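Local coordinates for fructose-bisphosphate aldolase class I (Thermoproteus tenax, PDB 1W8S), which belongs to the DeoC/LacD family of class I aldolases and folds as a TIM barrel that holds 1,6-di-O-phosphono-beta-D-fructofuranose in its pocket, at residues E211-Q216 with I228-N233; L47-D52 with R238-F243. The protein carries 2 engineered substitutions. All coordinates share one frame; numbering follows the deposited sequence.

How the interactions relate
One segment of each contact lies where the chain runs from strand 227-230 through helix 232-235 into helix 240-253: 228-233 packs on helix 210-222 in interaction 1, and 238-243 on helix 43-53 in interaction 2. Interaction 1 is nested inside the long run of chain that interaction 2 closes, and their centres are 14 Å apart. Phe243, on the same helix as Ala240 and Leu241 of interaction 2 but turned to the other contact, links them: Phe243 CZ lies 3.8 Å from Phe213 CD2. Interaction 1 belongs to the ligand pocket, with Gly231 and Arg232 hydrogen-bonding to FBP. Interaction 2 is more remote, the side chain of Leu49 lying about 12 Å from the ligand.

Interaction 1: residues E211-Q216 with I228-N233; sequences EDFLKQ and IAVGRN. With FBP (1,6-di-O-phosphono-beta-D-fructofuranose), chain O.
One face of the Phe213 ring is taken by Asn233, whose CB sits 3.7 Å above the ring centre and almost on its normal, a CH-pi contact within the last beta-alpha-beta unit of the TIM barrel (strand 199-202, helix 210-222, strand 227-230) and the helix that follows it. The Asn233 amide continues this layer, stacked only 10° from the ring plane, with CG 3.5 Å from Phe213 CD1. Val230 and Ile228 approach the ring obliquely: Val230 CG2 meets Phe213 CZ at 3.7 Å, and Ile228 CD1 stands farther off, 4.4 Å from Phe213 CE2. The amide is held from both ends by the loop after strand 199-202, through OD1 to Thr207 N and ND2 to Pro205 O, which fixes its rotation against the ring.

On the pocket side, the guanidinium of Arg232 presents its edge to the FBP P1 phosphate, P1 lying in its plane. Its NH2 bonds to O3P at 2.8 Å and also reaches O4P of the other phosphate, at 3.2 Å. The bend at chi3 curls the side chain round O1P, which CG, CD and NE all approach. Gly231, the N-cap of helix 232-235, donates its backbone N-H to FBP O2P, as in the phosphate sites of many TIM barrels. FBP O1P accepts two nearly straight hydrogen bonds from one residue, from Arg232 N (175°) and Arg232 NE (172°), each 2.9 Å long.

Interaction 2: residues L47-D52 with R238-F243; sequences LRLARD and RDALKF
The CA atoms of Leu49 and Leu241, the nearest pair between 47-52 and 238-243, are 6.3 Å apart, where helix 43-53, which follows the first barrel strand, meets helix 240-253 at the end of the modelled chain. The CB atoms of both leucines leave the backbone across the line between the segments, and it is the branched ends that close the space. With CG anti to the backbone N (chi1 -171°), Leu49 extends its isobutyl group over the first turn of helix 240-253. Its CD1 lies alongside the backbone there, 3.7 Å from Leu241 CA and 3.8 Å from Leu241 CB, while its CD2 meets the methyl of Ala240 at 4.0 Å. The small Ala240 side chain points toward helix 43-53 and also packs on Tyr45, a turn before Leu49.

Leu241 reaches back: its CD1 lies 3.8 Å from Asp52 CB and also close to the main-chain C of Asp52, not against the carboxylate, and the same side chain packs on Ala53. Asp52 OD1 forms a salt bridge with NH2 of the adjacent Arg51, 3.3 Å away.

What joins the two segments is therefore carbon against carbon, an apolar seam without directional bonds, in which side-chain shape sets the fit and the one acidic residue at its margin contributes through its CB and main chain, its charge probably balanced, at least in part, by Arg51.

Interaction 1: residues E211-Q216 with I228-N233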
loop_
_atom_site.group_PDB
_atom_site.type_symbol
_atom_site.label_atom_id
_atom_site.label_comp_id
_atom_site.label_asym_id
_atom_site.label_seq_id
_atom_site.Cartn_x
_atom_site.Cartn_y
_atom_site.Cartn_z
ATOM N N GLU E 211 -9.138 -23.677 40.508
ATOM C CA GLU E 211 -10.490 -23.297 40.879
ATOM C C GLU E 211 -10.868 -21.914 40.349
ATOM O O GLU E 211 -12.011 -21.700 40.001
ATOM C CB GLU E 211 -10.689 -23.368 42.406
ATOM C CG GLU E 211 -12.149 -23.420 42.835
ATOM C CD GLU E 211 -12.860 -24.670 42.328
ATOM O OE1 GLU E 211 -12.342 -25.798 42.561
ATOM O OE2 GLU E 211 -13.932 -24.524 41.700
ATOM N N ASP E 212 -9.912 -20.988 40.279
ATOM C CA ASP E 212 -10.175 -19.646 39.783
ATOM C C ASP E 212 -10.617 -19.781 38.327
ATOM O O ASP E 212 -11.565 -19.141 37.918
ATOM C CB ASP E 212 -8.937 -18.744 39.806
ATOM C CG ASP E 212 -8.506 -18.323 41.192
ATOM O OD1 ASP E 212 -9.328 -18.307 42.146
ATOM O OD2 ASP E 212 -7.324 -17.990 41.424
ATOM N N PHE E 213 -9.907 -20.599 37.547
ATOM C CA PHE E 213 -10.282 -20.806 36.146
ATOM C C PHE E 213 -11.640 -21.478 35.946
ATOM O O PHE E 213 -12.417 -21.077 35.084
ATOM C CB PHE E 213 -9.228 -21.595 35.375
ATOM C CG PHE E 213 -9.440 -21.523 33.904
ATOM C CD1 PHE E 213 -9.382 -20.300 33.253
ATOM C CD2 PHE E 213 -9.762 -22.659 33.166
ATOM C CE1 PHE E 213 -9.618 -20.209 31.866
ATOM C CE2 PHE E 213 -9.993 -22.559 31.765
ATOM C CZ PHE E 213 -9.935 -21.358 31.145
ATOM N N LEU E 214 -11.924 -22.512 36.724
ATOM C CA LEU E 214 -13.202 -23.208 36.613
ATOM C C LEU E 214 -14.364 -22.259 36.930
ATOM O O LEU E 214 -15.424 -22.358 36.335
ATOM C CB LEU E 214 -13.238 -24.432 37.553
ATOM C CG LEU E 214 -12.429 -25.653 37.112
ATOM C CD1 LEU E 214 -12.330 -26.684 38.236
ATOM C CD2 LEU E 214 -13.022 -26.288 35.851
ATOM N N LYS E 215 -14.145 -21.346 37.876
ATOM C CA LYS E 215 -15.152 -20.365 38.279
ATOM C C LYS E 215 -15.406 -19.337 37.179
ATOM O O LYS E 215 -16.533 -18.893 36.992
ATOM C CB LYS E 215 -14.725 -19.658 39.582
ATOM C CG LYS E 215 -14.914 -20.502 40.843
ATOM C CD LYS E 215 -15.154 -19.653 42.103
ATOM C CE LYS E 215 -16.669 -19.429 42.342
ATOM N NZ LYS E 215 -17.382 -19.034 41.054
ATOM N N GLN E 216 -14.362 -18.945 36.451
ATOM C CA GLN E 216 -14.535 -18.087 35.293
ATOM C C GLN E 216 -15.322 -18.812 34.197
ATOM O O GLN E 216 -16.235 -18.243 33.619
ATOM C CB GLN E 216 -13.188 -17.633 34.715
ATOM C CG GLN E 216 -12.428 -16.675 35.612
ATOM C CD GLN E 216 -11.005 -16.390 35.130
ATOM O OE1 GLN E 216 -10.446 -17.136 34.323
ATOM N NE2 GLN E 216 -10.421 -15.312 35.630
ATOM N N ILE E 228 -15.301 -22.301 25.411
ATOM C CA ILE E 228 -14.021 -21.684 25.660
ATOM C C ILE E 228 -13.007 -22.069 24.588
ATOM O O ILE E 228 -13.100 -23.144 24.011
ATOM C CB ILE E 228 -13.517 -22.050 27.072
ATOM C CG1 ILE E 228 -13.108 -23.526 27.170
ATOM C CG2 ILE E 228 -14.611 -21.774 28.111
ATOM C CD1 ILE E 228 -12.602 -23.935 28.542
ATOM N N ALA E 229 -12.075 -21.152 24.330
ATOM C CA ALA E 229 -10.917 -21.415 23.509
ATOM C C ALA E 229 -9.752 -21.191 24.458
ATOM O O ALA E 229 -9.488 -20.066 24.840
ATOM C CB ALA E 229 -10.865 -20.470 22.311
ATOM N N VAL E 230 -9.128 -22.281 24.900
ATOM C CA VAL E 230 -8.213 -22.258 26.035
ATOM C C VAL E 230 -6.866 -22.853 25.611
ATOM O O VAL E 230 -6.813 -23.876 24.939
ATOM C CB VAL E 230 -8.813 -23.070 27.239
ATOM C CG1 VAL E 230 -9.124 -24.520 26.861
ATOM C CG2 VAL E 230 -7.929 -23.017 28.486
ATOM N N GLY E 231 -5.783 -22.198 26.020
ATOM C CA GLY E 231 -4.442 -22.662 25.771
ATOM C C GLY E 231 -3.699 -22.810 27.080
ATOM O O GLY E 231 -3.610 -23.911 27.614
ATOM N N ARG E 232 -3.210 -21.702 27.627
ATOM C CA ARG E 232 -2.316 -21.750 28.788
ATOM C C ARG E 232 -2.922 -22.440 29.994
ATOM O O ARG E 232 -2.251 -23.215 30.673
ATOM C CB ARG E 232 -1.860 -20.340 29.173
ATOM C CG ARG E 232 -0.962 -19.691 28.099
ATOM C CD ARG E 232 -0.744 -18.209 28.328
ATOM N NE ARG E 232 -1.869 -17.495 27.738
ATOM C CZ ARG E 232 -1.989 -16.201 27.710
ATOM N NH1 ARG E 232 -1.048 -15.431 28.223
ATOM N NH2 ARG E 232 -3.064 -15.667 27.155
ATOM N N ASN E 233 -4.197 -22.173 30.279
ATOM C CA ASN E 233 -4.829 -22.770 31.470
ATOM C C ASN E 233 -5.030 -24.285 31.367
ATOM O O ASN E 233 -5.380 -24.924 32.354
ATOM C CB ASN E 233 -6.147 -22.078 31.802
ATOM C CG ASN E 233 -5.950 -20.873 32.661
ATOM O OD1 ASN E 233 -5.603 -20.998 33.847
ATOM N ND2 ASN E 233 -6.079 -19.694 32.067
HETATM P P1 FBP O . -5.137 -18.670 26.083
HETATM O O1P FBP O . -3.787 -19.169 26.420
HETATM O O2P FBP O . -6.317 -19.451 26.735
HETATM O O3P FBP O . -5.348 -17.191 26.426
HETATM O O1 FBP O . -5.295 -18.847 24.507
HETATM C C1 FBP O . -6.430 -18.353 23.828
HETATM C C2 FBP O . -6.009 -17.172 22.942
HETATM O O2 FBP O . -7.169 -16.601 22.298
HETATM C C3 FBP O . -4.966 -17.531 21.875
HETATM O O3 FBP O . -5.486 -18.184 20.727
HETATM C C4 FBP O . -4.382 -16.152 21.573
HETATM O O4 FBP O . -3.080 -16.158 21.012
HETATM C C5 FBP O . -4.341 -15.534 22.963
HETATM O O5 FBP O . -5.417 -16.124 23.713
HETATM C C6 FBP O . -4.481 -14.018 22.879
HETATM O O6 FBP O . -4.541 -13.490 24.192
HETATM P P2 FBP O . -3.499 -12.353 24.684
HETATM O O4P FBP O . -3.199 -12.647 26.135
HETATM O O5P FBP O . -2.272 -12.351 23.770
HETATM O O6P FBP O . -4.184 -10.975 24.717
#

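Interaction 2: residues L47-D52 with R238-F243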
loop_
_atom_site.group_PDB
_atom_site.type_symbol
_atom_site.label_atom_id
_atom_site.label_comp_id
_atom_site.label_asym_id
_atom_site.label_seq_id
_atom_site.Cartn_x
_atom_site.Cartn_y
_atom_site.Cartn_z
ATOM N N LEU E 47 -1.902 -32.350 20.267
ATOM C CA LEU E 47 -2.934 -33.151 19.599
ATOM C C LEU E 47 -3.427 -34.312 20.456
ATOM O O LEU E 47 -4.626 -34.588 20.510
ATOM C CB LEU E 47 -2.411 -33.688 18.259
ATOM C CG LEU E 47 -2.317 -32.660 17.142
ATOM C CD1 LEU E 47 -1.469 -33.201 16.035
ATOM C CD2 LEU E 47 -3.697 -32.287 16.592
ATOM N N ARG E 48 -2.506 -35.001 21.122
ATOM C CA ARG E 48 -2.865 -36.138 21.967
ATOM C C ARG E 48 -3.715 -35.663 23.132
ATOM O O ARG E 48 -4.680 -36.316 23.521
ATOM C CB ARG E 48 -1.614 -36.828 22.516
ATOM C CG ARG E 48 -0.888 -37.756 21.539
ATOM C CD ARG E 48 0.032 -38.778 22.238
ATOM N NE ARG E 48 0.943 -38.123 23.191
ATOM C CZ ARG E 48 2.108 -37.548 22.876
ATOM N NH1 ARG E 48 2.561 -37.532 21.622
ATOM N NH2 ARG E 48 2.831 -36.971 23.829
ATOM N N LEU E 49 -3.334 -34.524 23.691
ATOM C CA LEU E 49 -4.072 -33.878 24.765
ATOM C C LEU E 49 -5.512 -33.522 24.358
ATOM O O LEU E 49 -6.447 -33.841 25.075
ATOM C CB LEU E 49 -3.300 -32.632 25.187
ATOM C CG LEU E 49 -3.755 -31.895 26.435
ATOM C CD1 LEU E 49 -3.758 -32.821 27.674
ATOM C CD2 LEU E 49 -2.849 -30.682 26.666
ATOM N N ALA E 50 -5.692 -32.876 23.205
ATOM C CA ALA E 50 -7.037 -32.532 22.723
ATOM C C ALA E 50 -7.895 -33.761 22.489
ATOM O O ALA E 50 -9.045 -33.773 22.837
ATOM C CB ALA E 50 -6.974 -31.673 21.435
ATOM N N ARG E 51 -7.309 -34.797 21.900
ATOM C CA ARG E 51 -7.962 -36.092 21.725
ATOM C C ARG E 51 -8.347 -36.727 23.069
ATOM O O ARG E 51 -9.524 -36.975 23.358
ATOM C CB ARG E 51 -6.990 -37.043 21.014
ATOM C CG ARG E 51 -7.342 -37.436 19.577
ATOM C CD ARG E 51 -6.390 -38.514 18.928
ATOM N NE ARG E 51 -5.215 -38.937 19.732
ATOM C CZ ARG E 51 -5.250 -39.787 20.777
ATOM N NH1 ARG E 51 -6.404 -40.296 21.200
ATOM N NH2 ARG E 51 -4.124 -40.123 21.422
ATOM N N ASP E 52 -7.337 -37.003 23.891
ATOM C CA ASP E 52 -7.516 -37.683 25.172
ATOM C C ASP E 52 -8.499 -36.976 26.093
ATOM O O ASP E 52 -9.185 -37.626 26.875
ATOM C CB ASP E 52 -6.186 -37.821 25.912
ATOM C CG ASP E 52 -5.206 -38.772 25.222
ATOM O OD1 ASP E 52 -5.595 -39.455 24.245
ATOM O OD2 ASP E 52 -4.014 -38.876 25.598
ATOM N N ARG E 238 1.198 -28.894 34.533
ATOM C CA ARG E 238 1.817 -30.218 34.501
ATOM C C ARG E 238 0.760 -31.319 34.626
ATOM O O ARG E 238 0.977 -32.436 34.147
ATOM C CB ARG E 238 2.869 -30.356 35.598
ATOM C CG ARG E 238 4.204 -29.674 35.260
ATOM C CD ARG E 238 5.036 -29.343 36.509
ATOM N NE ARG E 238 4.226 -28.574 37.464
ATOM C CZ ARG E 238 4.324 -28.616 38.798
ATOM N NH1 ARG E 238 5.237 -29.383 39.408
ATOM N NH2 ARG E 238 3.497 -27.862 39.527
ATOM N N ASP E 239 -0.379 -30.987 35.245
ATOM C CA ASP E 239 -1.554 -31.879 35.267
ATOM C C ASP E 239 -2.548 -31.521 34.140
ATOM O O ASP E 239 -3.771 -31.503 34.346
ATOM C CB ASP E 239 -2.233 -31.878 36.662
ATOM C CG ASP E 239 -2.933 -30.539 37.002
ATOM O OD1 ASP E 239 -2.443 -29.467 36.573
ATOM O OD2 ASP E 239 -3.974 -30.468 37.704
ATOM N N ALA E 240 -2.008 -31.249 32.949
ATOM C CA ALA E 240 -2.813 -30.734 31.824
ATOM C C ALA E 240 -4.023 -31.618 31.537
ATOM O O ALA E 240 -5.138 -31.122 31.464
ATOM C CB ALA E 240 -1.966 -30.585 30.567
ATOM N N LEU E 241 -3.801 -32.923 31.405
ATOM C CA LEU E 241 -4.874 -33.834 31.016
ATOM C C LEU E 241 -5.961 -33.952 32.084
ATOM O O LEU E 241 -7.144 -33.880 31.748
ATOM C CB LEU E 241 -4.325 -35.193 30.644
ATOM C CG LEU E 241 -5.392 -36.230 30.295
ATOM C CD1 LEU E 241 -6.231 -35.807 29.090
ATOM C CD2 LEU E 241 -4.714 -37.563 30.074
ATOM N N LYS E 242 -5.572 -34.103 33.352
ATOM C CA LYS E 242 -6.533 -34.157 34.465
ATOM C C LYS E 242 -7.435 -32.925 34.476
ATOM O O LYS E 242 -8.655 -33.032 34.522
ATOM C CB LYS E 242 -5.808 -34.277 35.814
ATOM C CG LYS E 242 -6.735 -34.501 37.025
ATOM C CD LYS E 242 -5.960 -34.671 38.345
ATOM C CE LYS E 242 -6.892 -35.070 39.492
ATOM N NZ LYS E 242 -6.754 -36.516 39.868
ATOM N N PHE E 243 -6.819 -31.753 34.382
ATOM C CA PHE E 243 -7.571 -30.515 34.399
ATOM C C PHE E 243 -8.409 -30.329 33.142
ATOM O O PHE E 243 -9.534 -29.842 33.209
ATOM C CB PHE E 243 -6.650 -29.322 34.616
ATOM C CG PHE E 243 -7.386 -28.045 34.831
ATOM C CD1 PHE E 243 -8.357 -27.948 35.826
ATOM C CD2 PHE E 243 -7.135 -26.948 34.041
ATOM C CE1 PHE E 243 -9.047 -26.776 36.012
ATOM C CE2 PHE E 243 -7.818 -25.774 34.235
ATOM C CZ PHE E 243 -8.778 -25.692 35.225
#